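Local coordinates for glutathione S-transferase (Bombyx mori, PDB 4E8H), which binds glutathione as a homodimer and probably catalyses its conjugation to electrophilic substrates, at residues I7-L12 / L32-T37; G141-F146 / E183-W188; D173-D178 / M211-L216. All blocks are in the same frame, centred on the assembly; numbering follows the deposited sequence.

Contact 1 of 3, residues I7-L12 / L32-T37; sequences IKLYYL and LHLITT
Ile35 CD1 lies over one face of the Tyr10 ring, 4.0 Å from the ring centroid in a CH-pi contact; it is offset toward the rim, with Tyr10 CZ the closest ring atom. The two residues belong to the beta-alpha-beta unit of the thioredoxin-like fold: strands 7-11 and 32-36 run parallel, joined through helix 16-27, which covers the face bearing Leu9 and Leu32. At the edge of the Tyr10 ring, in its plane, stands Thr37 OG1, 3.5 Å from Tyr10 CD1. The second ring, Tyr11, has Leu34 CG over one face, while Leu34 CB comes within 3.5 Å of Tyr11 CE2 and the Ile35 carbonyl lies near the ring edge. The CB of Tyr11 points away from the other strand, and CG lies between the backbone N and the carbonyl carbon (chi1 90°); from there the ring comes back to Leu34. A water near the ring plane bonds Tyr11 OH.

Aliphatic residues suit the face under helix 16-27; Leu9 CD2 meets Leu32 CD1 at 3.9 Å, and Val21 and Ala25 of the helix close over them. Met52 of helix 47-52 touches Tyr10 on the other face. In the plane of the sheet, strand 60-63 pairs with the other edge of strand 7-11. Just beyond the strands, Leu12 packs on Ile58 and Thr37 lies near His44, both glutathione-binding residues, which puts the ends of the two strands beside the glutathione site.

Backbone bonds alternate across the strands, His33 N giving to Ile7 O at 2.8 Å and Leu9 N returning one to His33 O at 3.1 Å. Threonine suits position 37 because its hydroxyl bonds back to its own strand: Ile35 O accepts both Tyr11 N and Thr37 OG1, each at 3.1 Å, from opposite faces of the carbonyl plane.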
loop_
_atom_site.group_PDB
_atom_site.type_symbol
_atom_site.label_atom_id
_atom_site.label_comp_id
_atom_site.label_asym_id
_atom_site.label_seq_id
_atom_site.Cartn_x
_atom_site.Cartn_y
_atom_site.Cartn_z
ATOM N N ILE B 7 -16.539 4.723 -17.180
ATOM C CA ILE B 7 -15.692 5.272 -16.131
ATOM C C ILE B 7 -14.596 6.113 -16.777
ATOM O O ILE B 7 -14.053 5.745 -17.822
ATOM C CB ILE B 7 -15.089 4.148 -15.251
ATOM C CG1 ILE B 7 -16.205 3.392 -14.518
ATOM C CG2 ILE B 7 -14.085 4.716 -14.259
ATOM C CD1 ILE B 7 -15.774 2.074 -13.887
ATOM N N LYS B 8 -14.297 7.254 -16.164
ATOM C CA LYS B 8 -13.252 8.139 -16.660
ATOM C C LYS B 8 -11.944 7.884 -15.928
ATOM O O LYS B 8 -11.936 7.642 -14.718
ATOM C CB LYS B 8 -13.670 9.606 -16.524
ATOM C CG LYS B 8 -14.752 10.030 -17.511
ATOM C CD LYS B 8 -15.238 11.450 -17.258
ATOM C CE LYS B 8 -16.489 11.743 -18.078
ATOM N NZ LYS B 8 -17.028 13.109 -17.823
ATOM N N LEU B 9 -10.843 7.923 -16.670
ATOM C CA LEU B 9 -9.520 7.794 -16.074
ATOM C C LEU B 9 -8.603 8.914 -16.543
ATOM O O LEU B 9 -8.303 9.026 -17.734
ATOM C CB LEU B 9 -8.896 6.427 -16.387
ATOM C CG LEU B 9 -7.654 6.074 -15.558
ATOM C CD1 LEU B 9 -8.043 5.634 -14.148
ATOM C CD2 LEU B 9 -6.819 5.003 -16.247
ATOM N N TYR B 10 -8.177 9.747 -15.599
ATOM C CA TYR B 10 -7.172 10.772 -15.865
ATOM C C TYR B 10 -5.808 10.094 -15.782
ATOM O O TYR B 10 -5.474 9.489 -14.764
ATOM C CB TYR B 10 -7.310 11.935 -14.874
ATOM C CG TYR B 10 -8.638 12.655 -15.003
ATOM C CD1 TYR B 10 -8.761 13.798 -15.794
ATOM C CD2 TYR B 10 -9.779 12.175 -14.358
ATOM C CE1 TYR B 10 -9.984 14.452 -15.925
ATOM C CE2 TYR B 10 -11.005 12.819 -14.487
ATOM C CZ TYR B 10 -11.099 13.957 -15.269
ATOM O OH TYR B 10 -12.312 14.595 -15.393
ATOM N N TYR B 11 -5.035 10.176 -16.864
ATOM C CA TYR B 11 -3.877 9.298 -17.043
ATOM C C TYR B 11 -2.814 9.872 -17.987
ATOM O O TYR B 11 -3.003 10.934 -18.585
ATOM C CB TYR B 11 -4.360 7.950 -17.608
ATOM C CG TYR B 11 -4.388 7.903 -19.128
ATOM C CD1 TYR B 11 -3.652 6.946 -19.827
ATOM C CD2 TYR B 11 -5.123 8.837 -19.866
ATOM C CE1 TYR B 11 -3.658 6.909 -21.225
ATOM C CE2 TYR B 11 -5.130 8.814 -21.260
ATOM C CZ TYR B 11 -4.399 7.845 -21.933
ATOM O OH TYR B 11 -4.412 7.813 -23.310
ATOM N N LEU B 12 -1.700 9.150 -18.107
ATOM C CA LEU B 12 -0.766 9.289 -19.225
ATOM C C LEU B 12 -0.308 7.888 -19.628
ATOM O O LEU B 12 -0.082 7.047 -18.755
ATOM C CB LEU B 12 0.446 10.143 -18.842
ATOM C CG LEU B 12 0.267 11.655 -18.685
ATOM C CD1 LEU B 12 1.528 12.269 -18.094
ATOM C CD2 LEU B 12 -0.095 12.327 -20.011
ATOM N N LEU B 32 -12.894 2.295 -20.466
ATOM C CA LEU B 32 -12.528 3.522 -19.796
ATOM C C LEU B 32 -12.508 4.631 -20.823
ATOM O O LEU B 32 -12.000 4.454 -21.936
ATOM C CB LEU B 32 -11.156 3.401 -19.126
ATOM C CG LEU B 32 -10.953 2.381 -17.999
ATOM C CD1 LEU B 32 -9.524 2.456 -17.482
ATOM C CD2 LEU B 32 -11.944 2.576 -16.855
ATOM N N HIS B 33 -13.089 5.766 -20.458
ATOM C CA HIS B 33 -12.901 6.974 -21.232
ATOM C C HIS B 33 -11.665 7.678 -20.694
ATOM O O HIS B 33 -11.680 8.285 -19.617
ATOM C CB HIS B 33 -14.166 7.837 -21.231
ATOM C CG HIS B 33 -15.216 7.344 -22.180
ATOM N ND1 HIS B 33 -16.280 8.118 -22.593
ATOM C CD2 HIS B 33 -15.345 6.158 -22.822
ATOM C CE1 HIS B 33 -17.030 7.422 -23.430
ATOM N NE2 HIS B 33 -16.482 6.230 -23.588
ATOM N N LEU B 34 -10.585 7.535 -21.454
ATOM C CA LEU B 34 -9.264 7.995 -21.058
ATOM C C LEU B 34 -9.122 9.484 -21.329
ATOM O O LEU B 34 -9.453 9.961 -22.419
ATOM C CB LEU B 34 -8.184 7.208 -21.808
ATOM C CG LEU B 34 -8.210 5.676 -21.712
ATOM C CD1 LEU B 34 -7.358 5.049 -22.808
ATOM C CD2 LEU B 34 -7.767 5.186 -20.333
ATOM N N ILE B 35 -8.647 10.214 -20.326
ATOM C CA ILE B 35 -8.434 11.650 -20.450
ATOM C C ILE B 35 -6.969 11.971 -20.185
ATOM O O ILE B 35 -6.500 11.897 -19.045
ATOM C CB ILE B 35 -9.350 12.465 -19.496
ATOM C CG1 ILE B 35 -10.819 12.061 -19.681
ATOM C CG2 ILE B 35 -9.162 13.971 -19.720
ATOM C CD1 ILE B 35 -11.729 12.445 -18.524
ATOM N N THR B 36 -6.257 12.312 -21.256
ATOM C CA THR B 36 -4.850 12.694 -21.186
ATOM C C THR B 36 -4.672 13.858 -20.215
ATOM O O THR B 36 -5.321 14.898 -20.349
ATOM C CB THR B 36 -4.310 13.068 -22.587
ATOM O OG1 THR B 36 -4.379 11.921 -23.443
ATOM C CG2 THR B 36 -2.863 13.548 -22.516
ATOM N N THR B 37 -3.805 13.661 -19.224
ATOM C CA THR B 37 -3.553 14.681 -18.216
ATOM C C THR B 37 -2.065 15.021 -18.177
ATOM O O THR B 37 -1.257 14.302 -17.582
ATOM C CB THR B 37 -4.093 14.261 -16.828
ATOM O OG1 THR B 37 -5.491 13.961 -16.933
ATOM C CG2 THR B 37 -3.902 15.378 -15.805
HETATM O O HOH W 1 -6.591 9.658 -24.857
#

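Contact 2 of 3, residues G141-F146 / E183-W188; sequences GWLNTF and ENIAKW
Asn144 and Asn184, their CA atoms 5.3 Å apart, mark where helix segments 141-146 and 183-188 cross at 68°, with axes approaching to 8.1 Å. The two asparagines exchange polar contacts with the opposite backbone. Asn144 CG is anti to the backbone N (chi1 -166°), and OD1 accepts Ile185 N at 3.2 Å, at the start of helix 183-196, where a carbonyl oxygen probably gains from the positive end of the helix dipole. In return Asn184 ND2 gives a hydrogen bond of 2.8 Å to Asn144 O, standing above that carbonyl's plane. This oxygen belongs to the last turn of helix 130-146, a place suited to a side-chain donor. The two side chains cross at about a right angle, yet their amide planes are only 18° apart. Beside this polar pair, Leu143 CD2 meets Ile185 CD1 at 4.0 Å, also crossing at about a right angle, and both leucine and isoleucine are buried.

The contact thus joins two helices of the all-helical GST C-terminal domain. Helix 160-174 lies against both, since Ile165 touches Leu143 and Trp188. Elsewhere on helix 130-146, Trp142 packs on helix 93-124 and on Pro54 of the second subunit.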
loop_
_atom_site.group_PDB
_atom_site.type_symbol
_atom_site.label_atom_id
_atom_site.label_comp_id
_atom_site.label_asym_id
_atom_site.label_seq_id
_atom_site.Cartn_x
_atom_site.Cartn_y
_atom_site.Cartn_z
ATOM N N GLY B 141 14.528 -10.998 -5.477
ATOM C CA GLY B 141 14.760 -12.290 -4.824
ATOM C C GLY B 141 13.561 -12.728 -4.000
ATOM O O GLY B 141 13.164 -13.895 -4.044
ATOM N N TRP B 142 12.988 -11.783 -3.252
ATOM C CA TRP B 142 11.754 -12.024 -2.505
ATOM C C TRP B 142 10.578 -12.393 -3.415
ATOM O O TRP B 142 9.858 -13.354 -3.133
ATOM C CB TRP B 142 11.385 -10.816 -1.639
ATOM C CG TRP B 142 12.333 -10.533 -0.503
ATOM C CD1 TRP B 142 13.099 -11.438 0.181
ATOM C CD2 TRP B 142 12.584 -9.258 0.105
ATOM N NE1 TRP B 142 13.824 -10.801 1.160
ATOM C CE2 TRP B 142 13.524 -9.465 1.138
ATOM C CE3 TRP B 142 12.110 -7.959 -0.130
ATOM C CZ2 TRP B 142 14.002 -8.420 1.940
ATOM C CZ3 TRP B 142 12.584 -6.920 0.668
ATOM C CH2 TRP B 142 13.522 -7.159 1.690
ATOM N N LEU B 143 10.383 -11.636 -4.496
ATOM C CA LEU B 143 9.329 -11.949 -5.469
ATOM C C LEU B 143 9.521 -13.343 -6.063
ATOM O O LEU B 143 8.559 -14.107 -6.196
ATOM C CB LEU B 143 9.260 -10.896 -6.582
ATOM C CG LEU B 143 8.247 -11.105 -7.720
ATOM C CD1 LEU B 143 6.797 -11.143 -7.225
ATOM C CD2 LEU B 143 8.419 -10.031 -8.780
ATOM N N ASN B 144 10.766 -13.667 -6.411
ATOM C CA ASN B 144 11.095 -15.001 -6.898
ATOM C C ASN B 144 10.710 -16.082 -5.884
ATOM O O ASN B 144 10.191 -17.135 -6.260
ATOM C CB ASN B 144 12.578 -15.113 -7.257
ATOM C CG ASN B 144 12.880 -16.351 -8.077
ATOM O OD1 ASN B 144 12.539 -16.425 -9.258
ATOM N ND2 ASN B 144 13.515 -17.335 -7.452
ATOM N N THR B 145 10.957 -15.806 -4.606
ATOM C CA THR B 145 10.586 -16.715 -3.520
ATOM C C THR B 145 9.067 -16.822 -3.361
ATOM O O THR B 145 8.547 -17.916 -3.136
ATOM C CB THR B 145 11.263 -16.310 -2.187
ATOM O OG1 THR B 145 12.683 -16.291 -2.370
ATOM C CG2 THR B 145 10.925 -17.292 -1.060
ATOM N N PHE B 146 8.359 -15.698 -3.493
ATOM C CA PHE B 146 6.891 -15.699 -3.408
ATOM C C PHE B 146 6.294 -16.647 -4.444
ATOM O O PHE B 146 5.245 -17.251 -4.216
ATOM C CB PHE B 146 6.293 -14.296 -3.609
ATOM C CG PHE B 146 6.677 -13.286 -2.549
ATOM C CD1 PHE B 146 7.251 -13.677 -1.340
ATOM C CD2 PHE B 146 6.428 -11.933 -2.760
ATOM C CE1 PHE B 146 7.599 -12.734 -0.375
ATOM C CE2 PHE B 146 6.764 -10.984 -1.800
ATOM C CZ PHE B 146 7.351 -11.385 -0.605
ATOM N N GLU B 183 14.291 -17.906 -11.966
ATOM C CA GLU B 183 13.498 -18.829 -12.775
ATOM C C GLU B 183 11.994 -18.745 -12.518
ATOM O O GLU B 183 11.207 -18.856 -13.460
ATOM C CB GLU B 183 14.004 -20.267 -12.619
ATOM C CG GLU B 183 15.428 -20.477 -13.135
ATOM C CD GLU B 183 15.814 -21.941 -13.235
ATOM O OE1 GLU B 183 15.089 -22.710 -13.902
ATOM O OE2 GLU B 183 16.852 -22.323 -12.652
ATOM N N ASN B 184 11.598 -18.543 -11.262
ATOM C CA ASN B 184 10.181 -18.371 -10.941
ATOM C C ASN B 184 9.597 -17.115 -11.579
ATOM O O ASN B 184 8.495 -17.153 -12.124
ATOM C CB ASN B 184 9.942 -18.360 -9.428
ATOM C CG ASN B 184 10.309 -19.675 -8.768
ATOM O OD1 ASN B 184 10.207 -20.743 -9.374
ATOM N ND2 ASN B 184 10.737 -19.604 -7.512
ATOM N N ILE B 185 10.343 -16.012 -11.514
ATOM C CA ILE B 185 9.923 -14.762 -12.149
ATOM C C ILE B 185 9.833 -14.943 -13.666
ATOM O O ILE B 185 8.837 -14.556 -14.279
ATOM C CB ILE B 185 10.842 -13.560 -11.783
ATOM C CG1 ILE B 185 10.794 -13.293 -10.273
ATOM C CG2 ILE B 185 10.427 -12.301 -12.562
ATOM C CD1 ILE B 185 11.637 -12.111 -9.802
ATOM N N ALA B 186 10.862 -15.554 -14.255
ATOM C CA ALA B 186 10.913 -15.771 -15.703
ATOM C C ALA B 186 9.692 -16.525 -16.230
ATOM O O ALA B 186 9.071 -16.096 -17.204
ATOM C CB ALA B 186 12.202 -16.491 -16.095
ATOM N N LYS B 187 9.349 -17.635 -15.576
ATOM C CA LYS B 187 8.213 -18.468 -15.983
ATOM C C LYS B 187 6.884 -17.769 -15.713
ATOM O O LYS B 187 5.970 -17.820 -16.540
ATOM C CB LYS B 187 8.247 -19.825 -15.271
ATOM C CG LYS B 187 9.422 -20.713 -15.658
ATOM C CD LYS B 187 9.558 -21.890 -14.703
ATOM C CE LYS B 187 10.938 -22.524 -14.801
ATOM N NZ LYS B 187 11.151 -23.568 -13.759
ATOM N N TRP B 188 6.787 -17.123 -14.552
ATOM C CA TRP B 188 5.608 -16.345 -14.181
ATOM C C TRP B 188 5.353 -15.208 -15.165
ATOM O O TRP B 188 4.203 -14.922 -15.496
ATOM C CB TRP B 188 5.753 -15.789 -12.761
ATOM C CG TRP B 188 4.790 -14.680 -12.430
ATOM C CD1 TRP B 188 3.538 -14.811 -11.903
ATOM C CD2 TRP B 188 5.007 -13.272 -12.602
ATOM N NE1 TRP B 188 2.960 -13.576 -11.736
ATOM C CE2 TRP B 188 3.839 -12.613 -12.157
ATOM C CE3 TRP B 188 6.073 -12.502 -13.090
ATOM C CZ2 TRP B 188 3.705 -11.221 -12.185
ATOM C CZ3 TRP B 188 5.939 -11.117 -13.121
ATOM C CH2 TRP B 188 4.762 -10.492 -12.668
#

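Contact 3 of 3, residues D173-D178 / M211-L216; sequences DAFGYD and MLASFL
Phe175 reaches across to Leu216, Ala213 and Leu212. Phe175 CB already lies 3.8 Å from Leu216 CD1. CG, anti to the carbonyl carbon (chi1 -58°), has the same methyl as its neighbour, and the ring atom CD1 comes closest of all, 3.7 Å from Leu216 CD1. CD1 also meets Ala213 CB at 4.0 Å. Further out, CE1 approaches Ala213 N to 3.8 Å, and at the tip CZ lies 4.0 Å from Leu212 CB, which sits in the ring plane at its edge. The side chain of Leu212 is also about 8 Å from bound glutathione. The leucine and phenylalanine side chains, Leu216 and Phe175, cross at about a right angle.

Small residues suit the approach: Ala174 CB and Ala213 CB are 4.3 Å apart, letting the two helix ends come close. An alanine in place of Phe175 would probably open a gap beside Ala213 and leave Leu212 CB without its aromatic neighbour.

Both helices end here. Gly176 closes helix 160-174 in a Schellman motif, its positive phi (95°) calling for glycine, and a type I turn from Ala213 to Leu216 brings that last leucine back to the phenylalanine.

Leu212 touches Pro14 in the loop that follows strand 7-11. Phe175 and Leu216 both rest against helix 93-124: the Phe175 ring meets that of Tyr118, their planes about 60° apart, and Leu216 packs on Ile121 and Leu122.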
loop_
_atom_site.group_PDB
_atom_site.type_symbol
_atom_site.label_atom_id
_atom_site.label_comp_id
_atom_site.label_asym_id
_atom_site.label_seq_id
_atom_site.Cartn_x
_atom_site.Cartn_y
_atom_site.Cartn_z
ATOM N N ASP B 173 12.389 -5.105 -18.029
ATOM C CA ASP B 173 12.665 -5.841 -19.259
ATOM C C ASP B 173 12.999 -4.866 -20.394
ATOM O O ASP B 173 14.018 -5.025 -21.074
ATOM C CB ASP B 173 11.476 -6.731 -19.630
ATOM C CG ASP B 173 11.723 -7.551 -20.882
ATOM O OD1 ASP B 173 12.660 -8.379 -20.888
ATOM O OD2 ASP B 173 10.967 -7.374 -21.861
ATOM N N ALA B 174 12.156 -3.847 -20.567
ATOM C CA ALA B 174 12.383 -2.796 -21.564
ATOM C C ALA B 174 13.668 -1.994 -21.322
ATOM O O ALA B 174 14.242 -1.442 -22.264
ATOM C CB ALA B 174 11.180 -1.864 -21.632
ATOM N N PHE B 175 14.108 -1.929 -20.065
ATOM C CA PHE B 175 15.327 -1.194 -19.701
ATOM C C PHE B 175 16.592 -2.046 -19.838
ATOM O O PHE B 175 17.707 -1.550 -19.650
ATOM C CB PHE B 175 15.248 -0.630 -18.272
ATOM C CG PHE B 175 14.087 0.308 -18.025
ATOM C CD1 PHE B 175 13.363 0.877 -19.075
ATOM C CD2 PHE B 175 13.741 0.644 -16.718
ATOM C CE1 PHE B 175 12.297 1.741 -18.822
ATOM C CE2 PHE B 175 12.682 1.510 -16.456
ATOM C CZ PHE B 175 11.960 2.060 -17.509
ATOM N N GLY B 176 16.412 -3.327 -20.153
ATOM C CA GLY B 176 17.533 -4.236 -20.381
ATOM C C GLY B 176 17.961 -5.064 -19.182
ATOM O O GLY B 176 19.049 -5.647 -19.192
ATOM N N TYR B 177 17.125 -5.112 -18.147
ATOM C CA TYR B 177 17.376 -5.995 -17.014
ATOM C C TYR B 177 17.114 -7.430 -17.462
ATOM O O TYR B 177 16.061 -7.726 -18.035
ATOM C CB TYR B 177 16.482 -5.634 -15.821
ATOM C CG TYR B 177 16.968 -6.155 -14.479
ATOM C CD1 TYR B 177 17.437 -5.280 -13.499
ATOM C CD2 TYR B 177 16.949 -7.521 -14.186
ATOM C CE1 TYR B 177 17.880 -5.751 -12.263
ATOM C CE2 TYR B 177 17.393 -8.000 -12.959
ATOM C CZ TYR B 177 17.855 -7.111 -12.004
ATOM O OH TYR B 177 18.289 -7.587 -10.789
ATOM N N ASP B 178 18.087 -8.305 -17.222
ATOM C CA ASP B 178 17.958 -9.730 -17.513
ATOM C C ASP B 178 17.726 -10.461 -16.195
ATOM O O ASP B 178 18.636 -10.591 -15.379
ATOM C CB ASP B 178 19.222 -10.249 -18.218
ATOM C CG ASP B 178 19.133 -11.725 -18.616
ATOM O OD1 ASP B 178 18.134 -12.406 -18.291
ATOM O OD2 ASP B 178 20.084 -12.210 -19.265
ATOM N N MET B 211 7.972 3.812 -24.114
ATOM C CA MET B 211 7.960 5.267 -23.957
ATOM C C MET B 211 8.887 5.724 -22.834
ATOM O O MET B 211 9.657 6.671 -23.011
ATOM C CB MET B 211 6.538 5.773 -23.714
ATOM C CG MET B 211 5.643 5.714 -24.937
ATOM S SD MET B 211 3.935 6.075 -24.502
ATOM C CE MET B 211 3.154 6.075 -26.115
ATOM N N LEU B 212 8.815 5.051 -21.686
ATOM C CA LEU B 212 9.754 5.293 -20.593
ATOM C C LEU B 212 11.187 4.976 -21.026
ATOM O O LEU B 212 12.122 5.695 -20.665
ATOM C CB LEU B 212 9.383 4.471 -19.351
ATOM C CG LEU B 212 8.139 4.843 -18.531
ATOM C CD1 LEU B 212 7.857 3.781 -17.478
ATOM C CD2 LEU B 212 8.268 6.222 -17.884
ATOM N N ALA B 213 11.349 3.910 -21.811
ATOM C CA ALA B 213 12.671 3.453 -22.249
ATOM C C ALA B 213 13.367 4.412 -23.217
ATOM O O ALA B 213 14.596 4.406 -23.314
ATOM C CB ALA B 213 12.584 2.053 -22.851
ATOM N N SER B 214 12.590 5.231 -23.926
ATOM C CA SER B 214 13.156 6.215 -24.850
ATOM C C SER B 214 13.980 7.279 -24.115
ATOM O O SER B 214 14.807 7.962 -24.724
ATOM C CB SER B 214 12.066 6.859 -25.716
ATOM O OG SER B 214 11.159 7.616 -24.935
ATOM N N PHE B 215 13.757 7.402 -22.805
ATOM C CA PHE B 215 14.538 8.307 -21.961
ATOM C C PHE B 215 15.944 7.774 -21.652
ATOM O O PHE B 215 16.799 8.517 -21.165
ATOM C CB PHE B 215 13.779 8.634 -20.668
ATOM C CG PHE B 215 12.596 9.541 -20.874
ATOM C CD1 PHE B 215 12.728 10.921 -20.733
ATOM C CD2 PHE B 215 11.350 9.020 -21.213
ATOM C CE1 PHE B 215 11.637 11.768 -20.923
ATOM C CE2 PHE B 215 10.252 9.857 -21.408
ATOM C CZ PHE B 215 10.395 11.234 -21.262
ATOM N N LEU B 216 16.178 6.493 -21.941
ATOM C CA LEU B 216 17.502 5.889 -21.773
ATOM C C LEU B 216 18.426 6.183 -22.957
ATOM O O LEU B 216 18.012 6.771 -23.958
ATOM C CB LEU B 216 17.394 4.375 -21.549
ATOM C CG LEU B 216 16.889 3.879 -20.189
ATOM C CD1 LEU B 216 16.591 2.389 -20.239
ATOM C CD2 LEU B 216 17.880 4.188 -19.073
#

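Contact 1 belongs to the thioredoxin-like N-terminal part, contacts 2 and 3 to the helical remainder; the centres of contacts 1 and 2 are 32 Å apart, on opposite sides of the chain's centre. Contacts 1 and 2 are partly buried, whereas contact 3 is a surface contact. Their chemistry follows: backbone hydrogen bonds carry the parallel strands, side-chain amides bind to backbone at the ends of two helices in contact 2, and contact 3 has no hydrogen bond across it, relying on one aromatic ring among aliphatic groups. The end of helix 160-174 begins one segment of contact 3, and the helix flanks contact 2, while the segments of these two contacts alternate along the chain.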